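Local structure of hyaluronidase-phage associated (2WB3) at the interface of chains A and B. The protein cleaves hyaluronan as a phage tail-fibre hyaluronate lyase, the fragment forming a triple-stranded beta-helix. Numbering follows the deposited sequence. Chains: chain A/B, Hyaluronidase-phage associated.

Contact 1: the interface of chains A and B. Residues chain A 98-100, 106; chain B 85, 95-96, 108.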
ATOM      1  N   ILE A  98      22.312 -23.446  -0.674  1.00 21.99           N
ATOM      2  CA  ILE A  98      21.580 -23.710  -1.933  1.00 23.38           C
ATOM      3  C   ILE A  98      21.175 -25.165  -1.982  1.00 23.33           C
ATOM      4  O   ILE A  98      22.034 -26.037  -1.866  1.00 24.06           O
ATOM      5  CB  ILE A  98      22.413 -23.346  -3.150  1.00 23.92           C
ATOM      6  CG1 ILE A  98      22.684 -21.819  -3.176  1.00 23.84           C
ATOM      7  CG2 ILE A  98      21.725 -23.874  -4.445  1.00 24.54           C
ATOM      8  CD1 ILE A  98      23.683 -21.405  -4.263  1.00 24.52           C
ATOM      9  N   ARG A  99      19.884 -25.422  -2.136  1.00 23.56           N
ATOM     10  CA  ARG A  99      19.372 -26.778  -2.158  1.00 24.57           C
ATOM     11  C   ARG A  99      18.581 -27.007  -3.418  1.00 24.84           C
ATOM     12  O   ARG A  99      18.021 -26.079  -3.965  1.00 25.75           O
ATOM     13  CB  ARG A  99      18.436 -26.961  -0.980  1.00 23.10           C
ATOM     14  CG  ARG A  99      19.070 -26.520   0.317  1.00 28.48           C
ATOM     15  CD  ARG A  99      18.132 -26.717   1.459  1.00 34.89           C
ATOM     16  NE  ARG A  99      18.452 -27.973   2.115  1.00 38.59           N
ATOM     17  CZ  ARG A  99      17.558 -28.735   2.727  1.00 44.87           C
ATOM     18  NH1 ARG A  99      16.288 -28.377   2.766  1.00 45.70           N
ATOM     19  NH2 ARG A  99      17.925 -29.865   3.317  1.00 45.21           N
ATOM     20  N   ASN A 100      18.474 -28.260  -3.858  1.00 26.05           N
ATOM     21  CA  ASN A 100      17.620 -28.575  -5.023  1.00 28.07           C
ATOM     22  C   ASN A 100      16.860 -29.839  -4.652  1.00 29.66           C
ATOM     23  O   ASN A 100      17.479 -30.796  -4.240  1.00 29.63           O
ATOM     24  CB  ASN A 100      18.474 -28.826  -6.247  1.00 27.34           C
ATOM     25  CG  ASN A 100      17.722 -28.617  -7.565  1.00 27.64           C
ATOM     26  OD1 ASN A 100      16.504 -28.507  -7.621  1.00 24.02           O
ATOM     27  ND2 ASN A 100      18.469 -28.537  -8.628  1.00 31.53           N
ATOM     28  N   PHE A 106      25.122 -26.705  -2.408  1.00 27.65           N
ATOM     29  CA  PHE A 106      26.246 -25.793  -2.265  1.00 26.16           C
ATOM     30  C   PHE A 106      25.954 -24.927  -1.073  1.00 25.32           C
ATOM     31  O   PHE A 106      24.826 -24.494  -0.904  1.00 25.22           O
ATOM     32  CB  PHE A 106      26.336 -24.887  -3.522  1.00 26.02           C
ATOM     33  CG  PHE A 106      27.485 -23.897  -3.491  1.00 25.09           C
ATOM     34  CD1 PHE A 106      28.700 -24.209  -4.069  1.00 26.06           C
ATOM     35  CD2 PHE A 106      27.337 -22.640  -2.931  1.00 27.16           C
ATOM     36  CE1 PHE A 106      29.746 -23.311  -4.033  1.00 25.14           C
ATOM     37  CE2 PHE A 106      28.410 -21.721  -2.894  1.00 25.31           C
ATOM     38  CZ  PHE A 106      29.607 -22.076  -3.464  1.00 28.11           C
TER
ATOM     39  N   ILE B  85      18.219 -20.899  -0.681  1.00 20.69           N
ATOM     40  CA  ILE B  85      17.605 -21.107  -2.022  1.00 21.42           C
ATOM     41  C   ILE B  85      17.249 -22.563  -2.208  1.00 22.82           C
ATOM     42  O   ILE B  85      18.079 -23.424  -2.057  1.00 22.67           O
ATOM     43  CB  ILE B  85      18.583 -20.759  -3.104  1.00 21.66           C
ATOM     44  CG1 ILE B  85      18.959 -19.274  -3.052  1.00 21.78           C
ATOM     45  CG2 ILE B  85      17.978 -21.035  -4.521  1.00 23.16           C
ATOM     46  CD1 ILE B  85      20.151 -18.993  -3.875  1.00 21.65           C
ATOM     47  N   MET B  95      21.340 -22.188  -9.887  1.00 24.32           N
ATOM     48  CA  MET B  95      20.785 -21.689  -8.629  1.00 23.24           C
ATOM     49  C   MET B  95      21.263 -20.228  -8.324  1.00 23.17           C
ATOM     50  O   MET B  95      20.521 -19.424  -7.735  1.00 22.91           O
ATOM     51  CB  MET B  95      21.174 -22.645  -7.501  1.00 25.60           C
ATOM     52  CG  MET B  95      20.822 -24.129  -7.776  1.00 24.43           C
ATOM     53  SD  MET B  95      19.078 -24.359  -8.152  1.00 38.21           S
ATOM     54  CE  MET B  95      18.370 -24.019  -6.588  1.00 25.39           C
ATOM     55  N   LEU B  96      22.491 -19.917  -8.733  1.00 22.57           N
ATOM     56  CA  LEU B  96      23.099 -18.595  -8.549  1.00 22.48           C
ATOM     57  C   LEU B  96      23.889 -18.322  -9.835  1.00 22.74           C
ATOM     58  O   LEU B  96      24.771 -19.120 -10.231  1.00 23.53           O
ATOM     59  CB  LEU B  96      24.014 -18.551  -7.290  1.00 22.82           C
ATOM     60  CG  LEU B  96      24.966 -17.327  -7.227  1.00 23.37           C
ATOM     61  CD1 LEU B  96      24.105 -16.066  -7.145  1.00 21.08           C
ATOM     62  CD2 LEU B  96      25.975 -17.412  -6.074  1.00 24.71           C
ATOM     63  N   VAL B 108      26.568 -21.163  -9.751  1.00 23.40           N
ATOM     64  CA  VAL B 108      26.378 -22.410  -9.048  1.00 23.95           C
ATOM     65  C   VAL B 108      25.218 -23.141  -9.764  1.00 23.98           C
ATOM     66  O   VAL B 108      24.120 -22.627  -9.883  1.00 24.14           O
ATOM     67  CB  VAL B 108      26.032 -22.170  -7.583  1.00 23.92           C
ATOM     68  CG1 VAL B 108      25.656 -23.497  -6.894  1.00 24.21           C
ATOM     69  CG2 VAL B 108      27.232 -21.528  -6.863  1.00 22.53           C
TER

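Contact 2: the interface of chains A and B. Residues chain A 30-33; chain B 18-21.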
ATOM      1  N   SER A  30      17.810   3.485   1.962  1.00 21.45           N
ATOM      2  CA  SER A  30      17.352   2.293   1.235  1.00 21.10           C
ATOM      3  C   SER A  30      16.003   2.535   0.625  1.00 20.05           C
ATOM      4  O   SER A  30      15.112   3.094   1.257  1.00 20.83           O
ATOM      5  CB  SER A  30      17.307   1.111   2.227  1.00 20.70           C
ATOM      6  OG  SER A  30      18.667   0.744   2.516  1.00 18.22           O
ATOM      7  N   ALA A  31      15.815   2.159  -0.636  1.00 20.27           N
ATOM      8  CA  ALA A  31      14.513   2.424  -1.272  1.00 17.05           C
ATOM      9  C   ALA A  31      13.511   1.594  -0.506  1.00 17.45           C
ATOM     10  O   ALA A  31      12.370   1.982  -0.358  1.00 17.16           O
ATOM     11  CB  ALA A  31      14.482   1.971  -2.730  1.00 17.67           C
ATOM     12  N   MET A  32      13.927   0.431  -0.080  1.00 17.06           N
ATOM     13  CA  MET A  32      13.000  -0.385   0.737  1.00 17.56           C
ATOM     14  C   MET A  32      13.699  -1.116   1.868  1.00 17.80           C
ATOM     15  O   MET A  32      14.838  -1.597   1.723  1.00 19.77           O
ATOM     16  CB  MET A  32      12.225  -1.403  -0.174  1.00 17.16           C
ATOM     17  CG  MET A  32      11.353  -2.392   0.614  1.00 17.72           C
ATOM     18  SD  MET A  32      10.442  -3.359  -0.621  1.00 22.75           S
ATOM     19  CE  MET A  32       9.613  -4.491   0.512  1.00 21.08           C
ATOM     20  N   GLN A  33      12.996  -1.313   2.985  1.00 19.03           N
ATOM     21  CA  GLN A  33      13.598  -2.039   4.067  1.00 18.81           C
ATOM     22  C   GLN A  33      12.581  -3.012   4.599  1.00 18.33           C
ATOM     23  O   GLN A  33      11.412  -2.699   4.624  1.00 19.17           O
ATOM     24  CB  GLN A  33      13.899  -1.083   5.203  1.00 20.01           C
ATOM     25  CG  GLN A  33      14.998  -0.140   4.968  1.00 24.29           C
ATOM     26  CD  GLN A  33      15.203   0.655   6.253  1.00 34.51           C
ATOM     27  OE1 GLN A  33      15.813   0.163   7.192  1.00 36.60           O
ATOM     28  NE2 GLN A  33      14.568   1.815   6.337  1.00 35.29           N
TER
ATOM     29  N   SER B  18      12.967   5.700   3.525  1.00 23.87           N
ATOM     30  CA  SER B  18      12.691   4.686   2.513  1.00 21.55           C
ATOM     31  C   SER B  18      11.360   4.973   1.835  1.00 19.89           C
ATOM     32  O   SER B  18      10.465   5.553   2.421  1.00 20.80           O
ATOM     33  CB  SER B  18      12.688   3.313   3.222  1.00 22.01           C
ATOM     34  OG  SER B  18      14.025   2.999   3.644  1.00 24.84           O
ATOM     35  N   ALA B  19      11.201   4.548   0.583  1.00 19.15           N
ATOM     36  CA  ALA B  19       9.894   4.538  -0.071  1.00 17.98           C
ATOM     37  C   ALA B  19       8.929   3.546   0.703  1.00 17.34           C
ATOM     38  O   ALA B  19       7.774   3.829   0.961  1.00 17.84           O
ATOM     39  CB  ALA B  19      10.104   4.088  -1.576  1.00 17.03           C
ATOM     40  N   LEU B  20       9.450   2.388   1.069  1.00 19.10           N
ATOM     41  CA  LEU B  20       8.633   1.335   1.689  1.00 18.12           C
ATOM     42  C   LEU B  20       9.414   0.659   2.812  1.00 18.42           C
ATOM     43  O   LEU B  20      10.546   0.185   2.605  1.00 19.22           O
ATOM     44  CB  LEU B  20       8.195   0.336   0.606  1.00 17.48           C
ATOM     45  CG  LEU B  20       7.338  -0.829   1.181  1.00 20.05           C
ATOM     46  CD1 LEU B  20       6.112  -0.362   1.921  1.00 20.59           C
ATOM     47  CD2 LEU B  20       6.918  -1.741   0.048  1.00 16.00           C
ATOM     48  N   ASN B  21       8.824   0.629   4.015  1.00 17.54           N
ATOM     49  CA  ASN B  21       9.484   0.052   5.154  1.00 18.81           C
ATOM     50  C   ASN B  21       8.494  -0.959   5.782  1.00 19.36           C
ATOM     51  O   ASN B  21       7.375  -0.615   6.069  1.00 21.01           O
ATOM     52  CB  ASN B  21       9.832   1.142   6.188  1.00 18.55           C
ATOM     53  CG  ASN B  21      10.425   0.549   7.477  1.00 23.62           C
ATOM     54  OD1 ASN B  21      11.471  -0.111   7.453  1.00 23.33           O
ATOM     55  ND2 ASN B  21       9.746   0.784   8.606  1.00 24.10           N
TER

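Contact 1: the interface of chains A and B
The side chain of A:Ile98 forms the apolar centre of this patch, its CG2 branch meeting B:Met95 and its CG1-CD1 branch meeting B:Ile85 and then B:Val108. Its gamma-methyl CG2, anti to the backbone N (CG1 has chi1 -65°), presses on the CB of B:Met95 at 3.3 Å. That separation is shorter than ordinary van der Waals contact, and B:Met95 CG is also close, so the packing here is tight; the two side chains run antiparallel to one another, overlapping along their lengths. The other branch of A:Ile98 runs beside B:Ile85 and points the same way, with A:Ile98 CG1 3.9 Å from B:Ile85 CD1. At its end, A:Ile98 CD1 meets B:Val108 CG1 tip to tip, also at 3.9 Å.

B:Val108 extends the apolar cluster to A:Phe106, whose side chain it crosses at about a right angle. Its CG2 methyl sits over the middle of the phenyl face, 3.9 Å from the ring centroid, a CH-pi contact. Its CG1 lies nearer the CB-CG stem, 3.7 Å from A:Phe106 CB, while CG2 covers the ring centre.

Outward from this cluster the contact becomes polar and follows the backbone. A:Ile98 and B:Ile85 form a parallel bridge between strands 96-100 of chain A and 83-86 of chain B, a pairing suited to an intertwined beta-helical fibre. Folded at chi2 (-56°), B:Met95 places its terminal methyl so that B:Met95 CE lies 3.4 Å from A:Arg99 O, a backbone oxygen. The bridge is closed by the amide N of A:Arg99, which donates a 2.7 Å hydrogen bond to B:Ile85 O, nearly straight at 167° at the hydrogen.

Contact 2: the interface of chains A and B
B:Ser18 meets the loop of chain A through its hydroxyl OG, which donates to the backbone oxygen O of A:Ser30 at 2.6 Å. The donor lies 28° out of the carbonyl plane, so it approaches that oxygen from an inclined direction. With chi1 at -69°, OG stands beside its own backbone N, where it also accepts a hydrogen bond from the side-chain amide NE2 of A:Gln33 at 3.0 Å. The hydroxyl thus relays between a main-chain carbonyl and a side-chain amide of the same partner chain, which should restrict its rotation.

The close-packed part of the contact is the backbone ladder beside this serine. A:Met32 pairs with B:Leu20, and A:Gln33 with B:Asn21, in parallel register between strand 32-36 of chain A and strand 20-24 of chain B. B:Leu20 bonds through both its backbone N and its backbone O: the O accepts from A:Gln33 N at 2.9 Å, while the N gives a longer bond to A:Ala31 O, in the carbonyl plane. A:Ala31 O also receives a weak, strongly bent bond from B:Ala19 N, so two successive amides converge on one oxygen as the chain enters its strand.

Looser contacts are confined to the side chains of A:Met32 and B:Leu20 and to the amide pair of A:Gln33 and B:Asn21. A:Met32 is extended throughout, CG anti to the backbone N (chi1 174°), and runs alongside B:Leu20 in the same direction. Contact between their ends is light, A:Met32 CE standing 3.9 Å from B:Leu20 CD2. On the polar flank, the amides of A:Gln33 and B:Asn21 are turned against each other and do not pair. Here the carboxamide oxygen OD1 of B:Asn21 rests 3.4 Å from the aliphatic CB of A:Gln33.

The C-alpha centres of contact 1 and contact 2 lie about 28 Å apart, and the two share no residue or strand. Contact 2 joins strands 20-24 and 32-36 from the early part of the sequence, whereas contact 1 involves strands 83-86, 96-100 and 103-108, nearer the C-terminal helix 140-152. Both nevertheless contain parallel bridges between different chains, contact 1 with an apolar cluster and contact 2 with more polar cross-links. Recurrence of this pairing in well-separated regions agrees with a triple-stranded beta-helix, in which chains wind together along the fibre rather than meeting at one local surface.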